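Local coordinates for putative peptidase (Bacteroides fragilis, PDB 5DYN), which is a cysteine protease of the clostripain family that probably cleaves and thereby activates the Bacteroides fragilis toxin, this chain being its C-terminal portion, at residues A32-A37 and P55-G60; E103-G108 and R193-Y198; E39-L44 and A114-L119. All blocks are in the same frame, centred on the assembly; numbering follows the deposited sequence.

Contact 1. Residues A32-A37 and P55-G60; sequences ACFMEA and PTEIPG. With NA (sodium ion), chain J.
Cys33 faces Glu57, Phe34 faces Thr56 and Glu36 faces Pro55, so the two loops run antiparallel, their paired CA atoms 4.4 to 4.6 Å apart. One backbone hydrogen bond joins them, from Phe34 N to Thr56 O at 2.9 Å; its donor stands above the carbonyl plane, 42° out of it. A second bond uses a side chain: Ile58 N points almost straight at Cys33 SG, 3.2 Å away with an N-H...S angle of 162°. Glu57 packs against the same sulfur through CA and CB. Beyond it, Ile58 CG1 packs on the carbonyl of Ala32, 3.2 Å from Ala32 O. Phe34 sends its ring alongside the chain of Glu57, both side chains pointing the same way, and Phe34 CZ comes to 3.4 Å from Glu57 CG. The ring's near edge, at CD1, meets Pro55 O in the ring plane, and Tyr157 stacks on the ring. Glu57 CG is anti to its carbonyl carbon (chi1 -59°) and the chain runs extended, which carries the carboxylate past the ring to hydrogen bonds with Ser196 OG and Ala197 N. At the other end Glu36 CB rests against Pro55 N, while its bent chain leads away. A sodium ion ties the carbonyls together: Phe34 O at 2.7 Å, Pro55 O at 2.6 Å, with Ser212 OG as the third ligand. In clan CD peptidases the nucleophilic cysteine follows a core strand, and the place of Cys33, just after strand 25-31, is consistent with that role. The chemistry implies a thiol whose position is steadied by a backbone N-H, next to a sodium ion that holds one carbonyl from each loop.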
loop_
_atom_site.group_PDB
_atom_site.type_symbol
_atom_site.label_atom_id
_atom_site.label_comp_id
_atom_site.label_asym_id
_atom_site.label_seq_id
_atom_site.Cartn_x
_atom_site.Cartn_y
_atom_site.Cartn_z
ATOM N N ALA B 32 -5.285 0.788 0.210
ATOM C CA ALA B 32 -5.623 0.413 -1.155
ATOM C C ALA B 32 -5.162 -1.015 -1.432
ATOM O O ALA B 32 -4.309 -1.547 -0.723
ATOM C CB ALA B 32 -4.993 1.380 -2.145
ATOM N N CYS B 33 -5.725 -1.627 -2.469
ATOM C CA CYS B 33 -5.466 -3.032 -2.770
ATOM C C CYS B 33 -4.051 -3.305 -3.266
ATOM O O CYS B 33 -3.472 -2.500 -3.988
ATOM C CB CYS B 33 -6.463 -3.537 -3.815
ATOM S SG CYS B 33 -8.030 -4.115 -3.135
ATOM N N PHE B 34 -3.503 -4.446 -2.849
ATOM C CA PHE B 34 -2.328 -5.045 -3.485
ATOM C C PHE B 34 -1.044 -4.221 -3.407
ATOM O O PHE B 34 -0.091 -4.507 -4.128
ATOM C CB PHE B 34 -2.627 -5.323 -4.963
ATOM C CG PHE B 34 -3.770 -6.274 -5.198
ATOM C CD1 PHE B 34 -3.810 -7.510 -4.572
ATOM C CD2 PHE B 34 -4.796 -5.938 -6.072
ATOM C CE1 PHE B 34 -4.857 -8.392 -4.806
ATOM C CE2 PHE B 34 -5.846 -6.811 -6.308
ATOM C CZ PHE B 34 -5.874 -8.040 -5.677
ATOM N N MET B 35 -1.003 -3.212 -2.544
ATOM C CA MET B 35 0.114 -2.273 -2.572
ATOM C C MET B 35 1.326 -2.719 -1.750
ATOM O O MET B 35 2.403 -2.128 -1.859
ATOM C CB MET B 35 -0.345 -0.892 -2.099
ATOM C CG MET B 35 -1.375 -0.242 -3.010
ATOM S SD MET B 35 -0.984 -0.385 -4.768
ATOM C CE MET B 35 0.528 0.570 -4.888
ATOM N N GLU B 36 1.168 -3.755 -0.934
ATOM C CA GLU B 36 2.305 -4.246 -0.166
ATOM C C GLU B 36 3.116 -5.208 -1.027
ATOM O O GLU B 36 3.186 -6.410 -0.760
ATOM C CB GLU B 36 1.853 -4.918 1.130
ATOM C CG GLU B 36 2.934 -4.981 2.211
ATOM C CD GLU B 36 3.254 -3.621 2.828
ATOM O OE1 GLU B 36 2.563 -2.632 2.508
ATOM O OE2 GLU B 36 4.196 -3.541 3.646
ATOM N N ALA B 37 3.720 -4.656 -2.076
ATOM C CA ALA B 37 4.524 -5.423 -3.014
ATOM C C ALA B 37 5.981 -4.993 -2.931
ATOM O O ALA B 37 6.275 -3.821 -2.696
ATOM C CB ALA B 37 3.999 -5.250 -4.430
ATOM N N PRO B 55 -0.811 -7.121 0.954
ATOM C CA PRO B 55 -0.325 -7.755 -0.274
ATOM C C PRO B 55 -1.490 -8.227 -1.139
ATOM O O PRO B 55 -1.332 -8.447 -2.343
ATOM C CB PRO B 55 0.503 -8.934 0.241
ATOM C CG PRO B 55 -0.107 -9.260 1.566
ATOM C CD PRO B 55 -0.538 -7.942 2.149
ATOM N N THR B 56 -2.655 -8.373 -0.514
ATOM C CA THR B 56 -3.855 -8.797 -1.220
ATOM C C THR B 56 -4.908 -7.684 -1.195
ATOM O O THR B 56 -4.568 -6.502 -1.089
ATOM C CB THR B 56 -4.427 -10.100 -0.617
ATOM O OG1 THR B 56 -5.599 -10.494 -1.341
ATOM C CG2 THR B 56 -4.770 -9.917 0.862
ATOM N N GLU B 57 -6.182 -8.053 -1.295
ATOM C CA GLU B 57 -7.250 -7.060 -1.373
ATOM C C GLU B 57 -7.556 -6.388 -0.034
ATOM O O GLU B 57 -7.557 -7.031 1.016
ATOM C CB GLU B 57 -8.520 -7.701 -1.929
ATOM C CG GLU B 57 -8.330 -8.301 -3.307
ATOM C CD GLU B 57 -9.580 -8.972 -3.832
ATOM O OE1 GLU B 57 -10.652 -8.330 -3.811
ATOM O OE2 GLU B 57 -9.488 -10.141 -4.268
ATOM N N ILE B 58 -7.811 -5.084 -0.096
ATOM C CA ILE B 58 -8.197 -4.287 1.064
ATOM C C ILE B 58 -9.722 -4.159 1.136
ATOM O O ILE B 58 -10.369 -3.901 0.122
ATOM C CB ILE B 58 -7.547 -2.879 1.010
ATOM C CG1 ILE B 58 -6.103 -2.935 1.510
ATOM C CG2 ILE B 58 -8.341 -1.865 1.829
ATOM C CD1 ILE B 58 -5.985 -3.258 2.984
ATOM N N PRO B 59 -10.301 -4.360 2.332
ATOM C CA PRO B 59 -11.746 -4.207 2.540
ATOM C C PRO B 59 -12.258 -2.839 2.096
ATOM O O PRO B 59 -11.581 -1.838 2.319
ATOM C CB PRO B 59 -11.904 -4.375 4.056
ATOM C CG PRO B 59 -10.734 -5.199 4.467
ATOM C CD PRO B 59 -9.607 -4.782 3.563
ATOM N N GLY B 60 -13.431 -2.812 1.470
ATOM C CA GLY B 60 -14.076 -1.575 1.056
ATOM C C GLY B 60 -14.111 -0.459 2.090
ATOM O O GLY B 60 -13.679 0.660 1.804
HETATM NA NA NA J . 0.427 -7.117 -3.790
#

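Contact 2. Residues E103-G108 and R193-Y198; sequences EDWTGG and RNYSAY. With NA (sodium ion), chain F.
Trp105 and Tyr195 cross at nearly a right angle, their ring planes 87° apart. The six-membered ring of Trp105 has its centroid 5.4 Å from that of Tyr195, and the rings meet obliquely. Touch is made through the CZ2-CH2 bond of the indole: Trp105 CZ2 lies 3.6 Å from Tyr195 CD2, with CH2 equally close to that atom. Both side chains have CG anti to the backbone N (chi1 -160° in Trp105, 172° in Tyr195), which swings the indole across to the strand and sets the Tyr195 ring beside that bond. Pro59 packs on the indole, and Tyr90 meets it edge-to-face. From here the loop continues into strand 110-115, which pairs antiparallel with strand 185-196 in the central sheet of this alpha/beta peptidase fold. Here a water stands where direct pairing is lacking: it donates to Gly108 O at 2.7 Å and accepts from Tyr195 N at 2.9 Å. Gly108 O also receives a weak bond from Trp105 NE1. A CB on Gly107 would point at Tyr195 and collide with its CB; without one the backbones come close, and Gly107 O takes a CA-H...O contact from Asn194 CA at 3.4 Å. Nearby, Gly107 O and Arg193 O, both acceptors, lie 3.2 Å apart. On the loop's far side Trp105 O binds a sodium ion at 2.5 Å, and Tyr90 O is another of its ligands.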
loop_
_atom_site.group_PDB
_atom_site.type_symbol
_atom_site.label_atom_id
_atom_site.label_comp_id
_atom_site.label_asym_id
_atom_site.label_seq_id
_atom_site.Cartn_x
_atom_site.Cartn_y
_atom_site.Cartn_z
ATOM N N GLU B 103 -21.034 -2.708 5.534
ATOM C CA GLU B 103 -21.545 -2.146 6.780
ATOM C C GLU B 103 -21.268 -3.064 7.964
ATOM O O GLU B 103 -21.342 -2.640 9.117
ATOM C CB GLU B 103 -23.044 -1.874 6.668
ATOM C CG GLU B 103 -23.434 -1.079 5.433
ATOM C CD GLU B 103 -23.734 0.373 5.749
ATOM O OE1 GLU B 103 -23.916 0.700 6.943
ATOM O OE2 GLU B 103 -23.783 1.191 4.805
ATOM N N ASP B 104 -20.950 -4.321 7.676
ATOM C CA ASP B 104 -20.574 -5.278 8.713
ATOM C C ASP B 104 -19.530 -6.254 8.179
ATOM O O ASP B 104 -19.861 -7.349 7.725
ATOM C CB ASP B 104 -21.800 -6.040 9.219
ATOM C CG ASP B 104 -21.491 -6.908 10.428
ATOM O OD1 ASP B 104 -20.469 -6.656 11.105
ATOM O OD2 ASP B 104 -22.270 -7.845 10.698
ATOM N N TRP B 105 -18.265 -5.854 8.234
ATOM C CA TRP B 105 -17.198 -6.653 7.646
ATOM C C TRP B 105 -16.732 -7.766 8.577
ATOM O O TRP B 105 -16.050 -7.514 9.568
ATOM C CB TRP B 105 -16.013 -5.769 7.270
ATOM C CG TRP B 105 -15.123 -6.409 6.260
ATOM C CD1 TRP B 105 -14.108 -7.287 6.500
ATOM C CD2 TRP B 105 -15.173 -6.229 4.839
ATOM N NE1 TRP B 105 -13.520 -7.664 5.316
ATOM C CE2 TRP B 105 -14.154 -7.028 4.282
ATOM C CE3 TRP B 105 -15.977 -5.467 3.985
ATOM C CZ2 TRP B 105 -13.919 -7.088 2.910
ATOM C CZ3 TRP B 105 -15.743 -5.527 2.624
ATOM C CH2 TRP B 105 -14.721 -6.332 2.099
ATOM N N THR B 106 -17.093 -9.000 8.239
ATOM C CA THR B 106 -16.700 -10.163 9.026
ATOM C C THR B 106 -15.659 -11.009 8.298
ATOM O O THR B 106 -15.306 -12.101 8.747
ATOM C CB THR B 106 -17.913 -11.042 9.355
ATOM O OG1 THR B 106 -18.514 -11.489 8.135
ATOM C CG2 THR B 106 -18.933 -10.256 10.159
ATOM N N GLY B 107 -15.167 -10.495 7.174
ATOM C CA GLY B 107 -14.249 -11.235 6.329
ATOM C C GLY B 107 -12.799 -11.120 6.754
ATOM O O GLY B 107 -11.922 -11.760 6.175
ATOM N N GLY B 108 -12.541 -10.300 7.764
ATOM C CA GLY B 108 -11.190 -10.133 8.265
ATOM C C GLY B 108 -10.326 -9.272 7.366
ATOM O O GLY B 108 -10.836 -8.532 6.521
ATOM N N ARG B 193 -8.621 -16.274 7.293
ATOM C CA ARG B 193 -9.015 -16.047 5.912
ATOM C C ARG B 193 -9.292 -14.564 5.658
ATOM O O ARG B 193 -9.520 -13.794 6.591
ATOM C CB ARG B 193 -10.242 -16.893 5.557
ATOM C CG ARG B 193 -10.003 -18.396 5.680
ATOM C CD ARG B 193 -10.919 -19.206 4.773
ATOM N NE ARG B 193 -12.328 -18.995 5.083
ATOM C CZ ARG B 193 -13.327 -19.377 4.294
ATOM N NH1 ARG B 193 -13.071 -19.989 3.144
ATOM N NH2 ARG B 193 -14.582 -19.145 4.652
ATOM N N ASN B 194 -9.238 -14.173 4.388
ATOM C CA ASN B 194 -9.601 -12.827 3.956
ATOM C C ASN B 194 -10.744 -12.896 2.955
ATOM O O ASN B 194 -11.083 -13.974 2.461
ATOM C CB ASN B 194 -8.407 -12.101 3.322
ATOM C CG ASN B 194 -7.378 -11.642 4.340
ATOM O OD1 ASN B 194 -7.383 -12.071 5.493
ATOM N ND2 ASN B 194 -6.482 -10.764 3.910
ATOM N N TYR B 195 -11.333 -11.749 2.640
ATOM C CA TYR B 195 -12.390 -11.712 1.641
ATOM C C TYR B 195 -11.890 -11.181 0.302
ATOM O O TYR B 195 -11.229 -10.146 0.234
ATOM C CB TYR B 195 -13.565 -10.863 2.118
ATOM C CG TYR B 195 -14.605 -10.634 1.045
ATOM C CD1 TYR B 195 -15.535 -11.618 0.733
ATOM C CD2 TYR B 195 -14.653 -9.438 0.336
ATOM C CE1 TYR B 195 -16.486 -11.417 -0.249
ATOM C CE2 TYR B 195 -15.601 -9.229 -0.647
ATOM C CZ TYR B 195 -16.516 -10.221 -0.935
ATOM O OH TYR B 195 -17.463 -10.020 -1.913
ATOM N N SER B 196 -12.222 -11.904 -0.761
ATOM C CA SER B 196 -11.954 -11.448 -2.116
ATOM C C SER B 196 -13.267 -11.081 -2.803
ATOM O O SER B 196 -14.215 -11.866 -2.801
ATOM C CB SER B 196 -11.215 -12.526 -2.914
ATOM O OG SER B 196 -11.074 -12.146 -4.271
ATOM N N ALA B 197 -13.324 -9.887 -3.388
ATOM C CA ALA B 197 -14.518 -9.453 -4.109
ATOM C C ALA B 197 -14.664 -10.206 -5.431
ATOM O O ALA B 197 -15.656 -10.051 -6.146
ATOM C CB ALA B 197 -14.475 -7.955 -4.351
ATOM N N TYR B 198 -13.673 -11.034 -5.742
ATOM C CA TYR B 198 -13.670 -11.797 -6.980
ATOM C C TYR B 198 -13.908 -13.287 -6.733
ATOM O O TYR B 198 -14.584 -13.949 -7.522
ATOM C CB TYR B 198 -12.346 -11.584 -7.719
ATOM C CG TYR B 198 -12.036 -10.125 -7.964
ATOM C CD1 TYR B 198 -12.503 -9.479 -9.101
ATOM C CD2 TYR B 198 -11.286 -9.390 -7.050
ATOM C CE1 TYR B 198 -12.229 -8.143 -9.328
ATOM C CE2 TYR B 198 -11.008 -8.053 -7.268
ATOM C CZ TYR B 198 -11.483 -7.436 -8.410
ATOM O OH TYR B 198 -11.208 -6.106 -8.637
HETATM NA NA NA F . -14.105 -8.997 9.859
HETATM O O HOH W 1 -10.826 -9.241 3.947
#

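Contact 3. Residues E39-L44 and A114-L119; sequences EVAYAL and AKMSEL. With NA (sodium ion), chain H.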
loop_
_atom_site.group_PDB
_atom_site.type_symbol
_atom_site.label_atom_id
_atom_site.label_comp_id
_atom_site.label_asym_id
_atom_site.label_seq_id
_atom_site.Cartn_x
_atom_site.Cartn_y
_atom_site.Cartn_z
ATOM N N GLU B 39 8.003 -4.622 -5.248
ATOM C CA GLU B 39 8.293 -3.702 -6.340
ATOM C C GLU B 39 7.847 -2.281 -6.013
ATOM O O GLU B 39 8.461 -1.309 -6.454
ATOM C CB GLU B 39 7.624 -4.176 -7.628
ATOM C CG GLU B 39 8.071 -5.558 -8.084
ATOM C CD GLU B 39 7.218 -6.682 -7.505
ATOM O OE1 GLU B 39 6.418 -6.426 -6.577
ATOM O OE2 GLU B 39 7.351 -7.827 -7.983
ATOM N N VAL B 40 6.771 -2.162 -5.247
ATOM C CA VAL B 40 6.299 -0.853 -4.815
ATOM C C VAL B 40 7.161 -0.351 -3.664
ATOM O O VAL B 40 7.544 0.820 -3.624
ATOM C CB VAL B 40 4.823 -0.900 -4.388
ATOM C CG1 VAL B 40 4.356 0.471 -3.919
ATOM C CG2 VAL B 40 3.962 -1.401 -5.542
ATOM N N ALA B 41 7.470 -1.252 -2.737
ATOM C CA ALA B 41 8.345 -0.936 -1.615
ATOM C C ALA B 41 9.699 -0.436 -2.101
ATOM O O ALA B 41 10.211 0.566 -1.602
ATOM C CB ALA B 41 8.521 -2.151 -0.721
ATOM N N TYR B 42 10.276 -1.125 -3.078
ATOM C CA TYR B 42 11.583 -0.729 -3.586
ATOM C C TYR B 42 11.499 0.589 -4.344
ATOM O O TYR B 42 12.355 1.452 -4.185
ATOM C CB TYR B 42 12.187 -1.810 -4.489
ATOM C CG TYR B 42 13.605 -1.485 -4.913
ATOM C CD1 TYR B 42 14.687 -1.828 -4.112
ATOM C CD2 TYR B 42 13.861 -0.814 -6.103
ATOM C CE1 TYR B 42 15.984 -1.521 -4.489
ATOM C CE2 TYR B 42 15.152 -0.501 -6.486
ATOM C CZ TYR B 42 16.210 -0.855 -5.676
ATOM O OH TYR B 42 17.498 -0.546 -6.058
ATOM N N ALA B 43 10.471 0.740 -5.171
ATOM C CA ALA B 43 10.324 1.951 -5.972
ATOM C C ALA B 43 10.147 3.194 -5.097
ATOM O O ALA B 43 10.515 4.297 -5.500
ATOM C CB ALA B 43 9.153 1.812 -6.933
ATOM N N LEU B 44 9.594 3.012 -3.901
ATOM C CA LEU B 44 9.310 4.138 -3.017
ATOM C C LEU B 44 10.183 4.136 -1.766
ATOM O O LEU B 44 9.857 4.798 -0.780
ATOM C CB LEU B 44 7.833 4.135 -2.604
ATOM C CG LEU B 44 6.787 4.223 -3.720
ATOM C CD1 LEU B 44 5.382 4.298 -3.139
ATOM C CD2 LEU B 44 7.060 5.411 -4.627
ATOM N N ALA B 114 6.522 -2.762 5.970
ATOM C CA ALA B 114 7.848 -3.038 5.440
ATOM C C ALA B 114 8.816 -1.903 5.749
ATOM O O ALA B 114 8.490 -0.734 5.565
ATOM C CB ALA B 114 7.774 -3.278 3.935
ATOM N N LYS B 115 10.009 -2.260 6.218
ATOM C CA LYS B 115 11.061 -1.279 6.463
ATOM C C LYS B 115 11.767 -0.939 5.152
ATOM O O LYS B 115 12.491 -1.763 4.593
ATOM C CB LYS B 115 12.057 -1.809 7.499
ATOM C CG LYS B 115 13.040 -0.768 8.016
ATOM C CD LYS B 115 13.828 -1.291 9.213
ATOM C CE LYS B 115 14.685 -0.194 9.830
ATOM N NZ LYS B 115 15.322 -0.621 11.109
ATOM N N MET B 116 11.546 0.277 4.665
ATOM C CA MET B 116 12.039 0.698 3.355
ATOM C C MET B 116 13.561 0.684 3.235
ATOM O O MET B 116 14.103 0.399 2.168
ATOM C CB MET B 116 11.528 2.102 3.030
ATOM C CG MET B 116 10.021 2.216 2.912
ATOM S SD MET B 116 9.400 1.548 1.363
ATOM C CE MET B 116 8.104 2.727 1.001
ATOM N N SER B 117 14.249 1.003 4.327
ATOM C CA SER B 117 15.702 1.148 4.295
ATOM C C SER B 117 16.403 -0.179 4.032
ATOM O O SER B 117 17.570 -0.203 3.645
ATOM C CB SER B 117 16.207 1.752 5.609
ATOM O OG SER B 117 15.872 0.931 6.713
ATOM N N GLU B 118 15.684 -1.280 4.233
ATOM C CA GLU B 118 16.250 -2.614 4.049
ATOM C C GLU B 118 15.985 -3.182 2.655
ATOM O O GLU B 118 16.401 -4.299 2.346
ATOM C CB GLU B 118 15.699 -3.569 5.109
ATOM C CG GLU B 118 16.134 -3.247 6.537
ATOM C CD GLU B 118 17.562 -3.681 6.836
ATOM O OE1 GLU B 118 18.278 -4.103 5.899
ATOM O OE2 GLU B 118 17.970 -3.610 8.015
ATOM N N LEU B 119 15.304 -2.409 1.815
ATOM C CA LEU B 119 14.919 -2.879 0.485
ATOM C C LEU B 119 16.114 -3.053 -0.454
ATOM O O LEU B 119 16.106 -3.927 -1.324
ATOM C CB LEU B 119 13.900 -1.923 -0.139
ATOM C CG LEU B 119 12.444 -2.382 -0.049
ATOM C CD1 LEU B 119 12.228 -3.625 -0.904
ATOM C CD2 LEU B 119 12.054 -2.650 1.397
HETATM NA NA NA H . 17.656 -6.621 4.542
#
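Met116, following Lys115 of strand 110-115, is the first residue of 114-119 to reach helix 38-43. Its chain bends at chi2 (-76°) and again at chi3, turning the thioether in along the last turn of the helix. There the sulfur meets a carbonyl, Met116 SD lying 3.2 Å from Ala41 O, with the oxygen on the far side of the sulfur from CG. The methyl goes further, Met116 CE coming to 3.2 Å from Leu44 O and resting on Leu44 CB. Glu118 turns the other way, its OE1 binding a sodium ion at 2.9 Å that Ala180 O also ligates. Leu119 then points back at the helix. Its CG lies 4.0 Å from Ala41 CB, and its CD1 reaches Tyr42 CB as the two side chains run alongside one another, heading opposite ways. Leu119 O lies 3.8 Å from Tyr42 CD1, in the ring plane at its edge. No hydrogen bond crosses; the packing is apolar side chains, plus a thioether against the carbonyls of Ala41 in the helix and Leu44 just after it. Helix 38-43 sits between neighbours: Leu51 of strand 50-53 touches Ala41 and Met116, helix 231-236 lies against Tyr42, and helix 12-18 against Leu44.

In the fold
Contact 1 lies centrally, about 12 Å centre to centre from contact 2 and about 16 Å from contact 3; the latter two are about 27 Å apart, on opposite sides of the chain's centre. All draw on one five-stranded mixed sheet. Contact 1 joins the loops after its parallel strands 25-31 and 50-53, while strand 110-115 runs from the loop of contact 2 to contact 3. In sequence, contact 1 closes before contact 2 opens, whereas contact 3 alternates with each. Pro59 packs on Trp105 and Met35 O on Val40, so the loops of contact 1, which probably hold the catalytic cysteine, touch both other contacts, while contacts 2 and 3 stay about 15 Å apart at their nearest atoms.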